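Local coordinates for oxidoreductase, NAD-binding/iron-sulfur cluster-binding protein (Nitratireductor pacificus pht-3B, PDB 6ZXU) that probably carries out reductive dehalogenation with a bound cobalamin and two [4Fe-4S] clusters, at residues Lys280-Thr292 against Glu381-Phe394. Numbering follows the deposited sequence.
Sequences KRPLHMGRYPMET and EAIKALGYYLGADF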
loop_
_atom_site.group_PDB
_atom_site.type_symbol
_atom_site.label_atom_id
_atom_site.label_comp_id
_atom_site.label_asym_id
_atom_site.label_seq_id
_atom_site.Cartn_x
_atom_site.Cartn_y
_atom_site.Cartn_z
ATOM N N LYS A 280 15.228 12.452 -14.792
ATOM C CA LYS A 280 16.275 11.946 -15.615
ATOM C C LYS A 280 16.266 10.411 -15.745
ATOM O O LYS A 280 16.966 9.930 -16.592
ATOM C CB LYS A 280 17.628 12.395 -15.074
ATOM C CG LYS A 280 17.818 13.886 -15.245
ATOM C CD LYS A 280 18.937 14.388 -14.365
ATOM C CE LYS A 280 19.000 15.932 -14.491
ATOM N NZ LYS A 280 20.304 16.522 -14.043
ATOM N N ARG A 281 15.577 9.676 -14.862
ATOM C CA ARG A 281 15.385 8.252 -14.999
ATOM C C ARG A 281 14.199 8.027 -15.890
ATOM O O ARG A 281 13.175 8.606 -15.648
ATOM C CB ARG A 281 15.090 7.574 -13.640
ATOM C CG ARG A 281 16.267 7.190 -12.816
ATOM C CD ARG A 281 15.807 6.732 -11.410
ATOM N NE ARG A 281 15.353 5.359 -11.288
ATOM C CZ ARG A 281 16.184 4.330 -11.336
ATOM N NH1 ARG A 281 17.468 4.529 -11.497
ATOM N NH2 ARG A 281 15.750 3.100 -11.251
ATOM N N PRO A 282 14.277 7.056 -16.821
ATOM C CA PRO A 282 13.119 6.626 -17.522
ATOM C C PRO A 282 12.004 6.158 -16.544
ATOM O O PRO A 282 12.286 5.525 -15.528
ATOM C CB PRO A 282 13.612 5.440 -18.355
ATOM C CG PRO A 282 15.062 5.665 -18.493
ATOM C CD PRO A 282 15.485 6.311 -17.218
ATOM N N LEU A 283 10.758 6.516 -16.852
ATOM C CA LEU A 283 9.644 6.227 -15.989
ATOM C C LEU A 283 9.586 4.698 -15.739
ATOM O O LEU A 283 9.314 4.244 -14.621
ATOM C CB LEU A 283 8.359 6.759 -16.583
ATOM C CG LEU A 283 7.048 6.489 -15.851
ATOM C CD1 LEU A 283 7.138 7.075 -14.475
ATOM C CD2 LEU A 283 5.828 7.012 -16.582
ATOM N N HIS A 284 9.890 3.901 -16.754
ATOM C CA HIS A 284 9.798 2.466 -16.573
ATOM C C HIS A 284 10.774 1.858 -15.599
ATOM O O HIS A 284 10.614 0.701 -15.194
ATOM C CB HIS A 284 9.898 1.698 -17.902
ATOM C CG HIS A 284 11.223 1.814 -18.573
ATOM N ND1 HIS A 284 12.283 0.971 -18.280
ATOM C CD2 HIS A 284 11.659 2.651 -19.540
ATOM C CE1 HIS A 284 13.337 1.327 -18.986
ATOM N NE2 HIS A 284 12.975 2.337 -19.766
ATOM N N MET A 285 11.741 2.620 -15.155
ATOM C CA MET A 285 12.731 2.130 -14.185
ATOM C C MET A 285 12.341 2.299 -12.713
ATOM O O MET A 285 13.100 1.836 -11.809
ATOM C CB MET A 285 14.067 2.782 -14.429
ATOM C CG MET A 285 14.694 2.255 -15.747
ATOM S SD MET A 285 16.266 3.015 -16.012
ATOM C CE MET A 285 17.305 2.194 -14.800
ATOM N N GLY A 286 11.246 2.991 -12.424
ATOM C CA GLY A 286 10.821 3.167 -11.060
ATOM C C GLY A 286 11.700 4.173 -10.349
ATOM O O GLY A 286 12.704 4.625 -10.867
ATOM N N ARG A 287 11.350 4.467 -9.120
ATOM C CA ARG A 287 12.075 5.417 -8.335
ATOM C C ARG A 287 13.259 4.817 -7.630
ATOM O O ARG A 287 14.277 5.467 -7.440
ATOM C CB ARG A 287 11.138 6.102 -7.355
ATOM C CG ARG A 287 11.799 7.253 -6.684
ATOM C CD ARG A 287 10.809 8.247 -6.011
ATOM N NE ARG A 287 10.108 7.576 -4.917
ATOM C CZ ARG A 287 10.678 7.176 -3.753
ATOM N NH1 ARG A 287 12.007 7.389 -3.419
ATOM N NH2 ARG A 287 9.878 6.555 -2.890
ATOM N N TYR A 288 13.165 3.564 -7.289
ATOM C CA TYR A 288 14.260 2.980 -6.541
ATOM C C TYR A 288 15.180 2.258 -7.533
ATOM O O TYR A 288 14.703 1.659 -8.504
ATOM C CB TYR A 288 13.741 2.004 -5.496
ATOM C CG TYR A 288 12.980 2.664 -4.346
ATOM C CD1 TYR A 288 13.637 3.179 -3.277
ATOM C CD2 TYR A 288 11.576 2.777 -4.383
ATOM C CE1 TYR A 288 12.935 3.814 -2.245
ATOM C CE2 TYR A 288 10.881 3.394 -3.378
ATOM C CZ TYR A 288 11.567 3.898 -2.297
ATOM O OH TYR A 288 10.868 4.485 -1.248
ATOM N N PRO A 289 16.483 2.273 -7.276
ATOM C CA PRO A 289 17.447 1.691 -8.191
ATOM C C PRO A 289 17.582 0.148 -8.182
ATOM O O PRO A 289 18.640 -0.415 -7.903
ATOM C CB PRO A 289 18.748 2.367 -7.754
ATOM C CG PRO A 289 18.596 2.572 -6.308
ATOM C CD PRO A 289 17.153 2.866 -6.101
ATOM N N MET A 290 16.500 -0.509 -8.542
ATOM C CA MET A 290 16.460 -1.947 -8.607
ATOM C C MET A 290 17.421 -2.517 -9.640
ATOM O O MET A 290 17.793 -3.654 -9.558
ATOM C CB MET A 290 15.033 -2.414 -8.933
ATOM C CG MET A 290 14.034 -2.344 -7.773
ATOM S SD MET A 290 14.469 -3.354 -6.288
ATOM C CE MET A 290 14.147 -5.010 -6.841
ATOM N N GLU A 291 17.828 -1.716 -10.632
ATOM C CA GLU A 291 18.817 -2.167 -11.618
ATOM C C GLU A 291 20.183 -2.398 -11.042
ATOM O O GLU A 291 21.005 -2.939 -11.708
ATOM C CB GLU A 291 18.907 -1.162 -12.758
ATOM C CG GLU A 291 19.562 0.166 -12.425
ATOM C CD GLU A 291 18.647 1.208 -11.804
ATOM O OE1 GLU A 291 17.417 0.945 -11.545
ATOM O OE2 GLU A 291 19.199 2.293 -11.518
ATOM N N THR A 292 20.434 -1.997 -9.799
ATOM C CA THR A 292 21.724 -2.203 -9.142
ATOM C C THR A 292 21.775 -3.446 -8.297
ATOM O O THR A 292 22.804 -3.705 -7.695
ATOM C CB THR A 292 22.108 -1.007 -8.208
ATOM O OG1 THR A 292 21.229 -0.913 -7.061
ATOM C CG2 THR A 292 22.065 0.307 -9.000
ATOM N N GLU A 381 8.331 -2.818 -20.582
ATOM C CA GLU A 381 8.621 -1.454 -20.219
ATOM C C GLU A 381 7.364 -0.588 -20.198
ATOM O O GLU A 381 7.268 0.290 -19.363
ATOM C CB GLU A 381 9.620 -0.815 -21.219
ATOM C CG GLU A 381 10.990 -1.426 -21.272
ATOM C CD GLU A 381 11.908 -0.717 -22.334
ATOM O OE1 GLU A 381 13.132 -0.860 -22.142
ATOM O OE2 GLU A 381 11.398 0.004 -23.297
ATOM N N ALA A 382 6.426 -0.816 -21.113
ATOM C CA ALA A 382 5.164 -0.092 -21.143
ATOM C C ALA A 382 4.326 -0.374 -19.891
ATOM O O ALA A 382 3.837 0.511 -19.291
ATOM C CB ALA A 382 4.342 -0.398 -22.408
ATOM N N ILE A 383 4.233 -1.626 -19.511
ATOM C CA ILE A 383 3.510 -2.066 -18.346
ATOM C C ILE A 383 4.152 -1.495 -17.069
ATOM O O ILE A 383 3.452 -1.000 -16.209
ATOM C CB ILE A 383 3.459 -3.616 -18.332
ATOM C CG1 ILE A 383 2.433 -4.150 -19.344
ATOM C CG2 ILE A 383 3.094 -4.148 -16.950
ATOM C CD1 ILE A 383 1.000 -3.805 -19.038
ATOM N N LYS A 384 5.454 -1.523 -16.969
ATOM C CA LYS A 384 6.131 -0.887 -15.874
ATOM C C LYS A 384 5.889 0.624 -15.791
ATOM O O LYS A 384 5.489 1.120 -14.756
ATOM C CB LYS A 384 7.604 -1.208 -15.849
ATOM C CG LYS A 384 7.883 -2.668 -15.676
ATOM C CD LYS A 384 9.372 -2.945 -15.640
ATOM C CE LYS A 384 9.631 -4.409 -15.435
ATOM N NZ LYS A 384 11.076 -4.629 -15.326
ATOM N N ALA A 385 6.055 1.326 -16.883
ATOM C CA ALA A 385 5.780 2.748 -16.946
ATOM C C ALA A 385 4.322 3.023 -16.531
ATOM O O ALA A 385 4.055 4.006 -15.779
ATOM C CB ALA A 385 6.029 3.280 -18.360
ATOM N N LEU A 386 3.406 2.197 -16.961
ATOM C CA LEU A 386 2.026 2.336 -16.642
ATOM C C LEU A 386 1.793 2.187 -15.160
ATOM O O LEU A 386 1.135 3.045 -14.519
ATOM C CB LEU A 386 1.198 1.361 -17.438
ATOM C CG LEU A 386 -0.284 1.398 -17.274
ATOM C CD1 LEU A 386 -0.778 2.809 -17.599
ATOM C CD2 LEU A 386 -1.049 0.377 -18.118
ATOM N N GLY A 387 2.378 1.187 -14.555
ATOM C CA GLY A 387 2.231 1.013 -13.081
ATOM C C GLY A 387 2.811 2.192 -12.304
ATOM O O GLY A 387 2.168 2.660 -11.380
ATOM N N TYR A 388 3.951 2.735 -12.720
ATOM C CA TYR A 388 4.582 3.871 -12.003
ATOM C C TYR A 388 3.766 5.142 -12.157
ATOM O O TYR A 388 3.457 5.819 -11.184
ATOM C CB TYR A 388 6.033 4.041 -12.405
ATOM C CG TYR A 388 6.884 2.860 -11.985
ATOM C CD1 TYR A 388 7.006 2.494 -10.623
ATOM C CD2 TYR A 388 7.594 2.132 -12.893
ATOM C CE1 TYR A 388 7.753 1.417 -10.249
ATOM C CE2 TYR A 388 8.396 1.040 -12.507
ATOM C CZ TYR A 388 8.459 0.686 -11.200
ATOM O OH TYR A 388 9.236 -0.383 -10.774
ATOM N N TYR A 389 3.211 5.330 -13.343
ATOM C CA TYR A 389 2.312 6.434 -13.612
ATOM C C TYR A 389 1.106 6.455 -12.724
ATOM O O TYR A 389 0.630 7.520 -12.318
ATOM C CB TYR A 389 1.844 6.368 -15.102
ATOM C CG TYR A 389 0.784 7.328 -15.493
ATOM C CD1 TYR A 389 1.002 8.730 -15.530
ATOM C CD2 TYR A 389 -0.444 6.873 -15.900
ATOM C CE1 TYR A 389 0.011 9.615 -15.985
ATOM C CE2 TYR A 389 -1.417 7.746 -16.376
ATOM C CZ TYR A 389 -1.165 9.124 -16.399
ATOM O OH TYR A 389 -2.160 9.928 -16.846
ATOM N N LEU A 390 0.560 5.283 -12.462
ATOM C CA LEU A 390 -0.652 5.168 -11.688
ATOM C C LEU A 390 -0.378 5.152 -10.219
ATOM O O LEU A 390 -1.295 5.290 -9.416
ATOM C CB LEU A 390 -1.430 3.884 -12.093
ATOM C CG LEU A 390 -1.981 3.835 -13.519
ATOM C CD1 LEU A 390 -2.428 2.436 -13.869
ATOM C CD2 LEU A 390 -3.163 4.800 -13.581
ATOM N N GLY A 391 0.858 4.982 -9.823
ATOM C CA GLY A 391 1.236 5.116 -8.383
ATOM C C GLY A 391 1.905 3.935 -7.716
ATOM O O GLY A 391 2.047 3.921 -6.496
ATOM N N ALA A 392 2.272 2.897 -8.477
ATOM C CA ALA A 392 3.000 1.782 -7.857
ATOM C C ALA A 392 4.368 2.217 -7.359
ATOM O O ALA A 392 4.988 3.094 -7.924
ATOM C CB ALA A 392 3.121 0.627 -8.852
ATOM N N ASP A 393 4.859 1.607 -6.290
ATOM C CA ASP A 393 6.226 1.776 -5.830
ATOM C C ASP A 393 7.274 0.846 -6.489
ATOM O O ASP A 393 8.366 1.257 -6.724
ATOM C CB ASP A 393 6.288 1.660 -4.299
ATOM C CG ASP A 393 5.432 2.842 -3.600
ATOM O OD1 ASP A 393 5.701 4.030 -3.943
ATOM O OD2 ASP A 393 4.435 2.581 -2.861
ATOM N N PHE A 394 6.876 -0.374 -6.824
ATOM C CA PHE A 394 7.659 -1.321 -7.615
ATOM C C PHE A 394 6.762 -2.051 -8.576
ATOM O O PHE A 394 5.625 -2.420 -8.230
ATOM C CB PHE A 394 8.343 -2.343 -6.715
ATOM C CG PHE A 394 9.363 -1.780 -5.769
ATOM C CD1 PHE A 394 8.981 -1.193 -4.582
ATOM C CD2 PHE A 394 10.688 -1.732 -6.105
ATOM C CE1 PHE A 394 9.904 -0.603 -3.733
ATOM C CE2 PHE A 394 11.617 -1.145 -5.244
ATOM C CZ PHE A 394 11.213 -0.585 -4.066
HETATM O O HOH W 1 11.051 -1.049 -12.682
HETATM O O HOH W 2 12.150 0.039 -9.662
HETATM O O HOH W 3 8.832 3.956 -7.631
HETATM O O HOH W 4 7.876 5.261 -5.312
HETATM O O HOH W 5 11.069 1.694 -7.847
#
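H284 and L283, at the start of a short 3-10 turn, rest on the side of helix 376-390, the CA of H284 coming within 4.0 Å of the CA of A385. The CG of H284 sits between its backbone N and carbonyl carbon (chi1 66°), a rotamer that lays the imidazole beside E381; the two side chains run the same way, carboxylate and ring stacked with their planes 20° apart, and E381 CG covers one ring face as a CH-pi contact. L283 and Y388 pass each other head to tail, L283 CD1 lying 3.8 Å from Y388 CB, while L283 CD2 reaches A385 CB. Y388 carries the middle of the contact. G286 CA sits over the centre of the phenol ring, 3.5 Å from its centroid, in a second CH-pi contact. The Y388 hydroxyl takes a hydrogen bond from the backbone N of V395 and meets two waters, which donate to H284 O and M285 O respectively. A leucine in place of Y388 would probably leave V395 N and both waters without their shared partner and lose the aromatic face beneath G286. Further along, the F394 and Y288 rings are near-parallel (13°) but strongly offset, centroids 5.1 Å apart. M290 CG meets the edge of the F394 ring, its sulfur adding an oblique Met-aromatic contact. Two more waters tie D393 O to the backbone N of R287 and of Y288. The F394 side chain lies about 10 Å from the bound cobalamin. Past the Schellman motif at G391, segment 381-394 leads into edge strand 394-399, at whose start D393 and F394 together face L427 of strand 422-429, a classic beta bulge; W163 of helix 161-164 and M463 of helix 445-469 both touch I383 and L386.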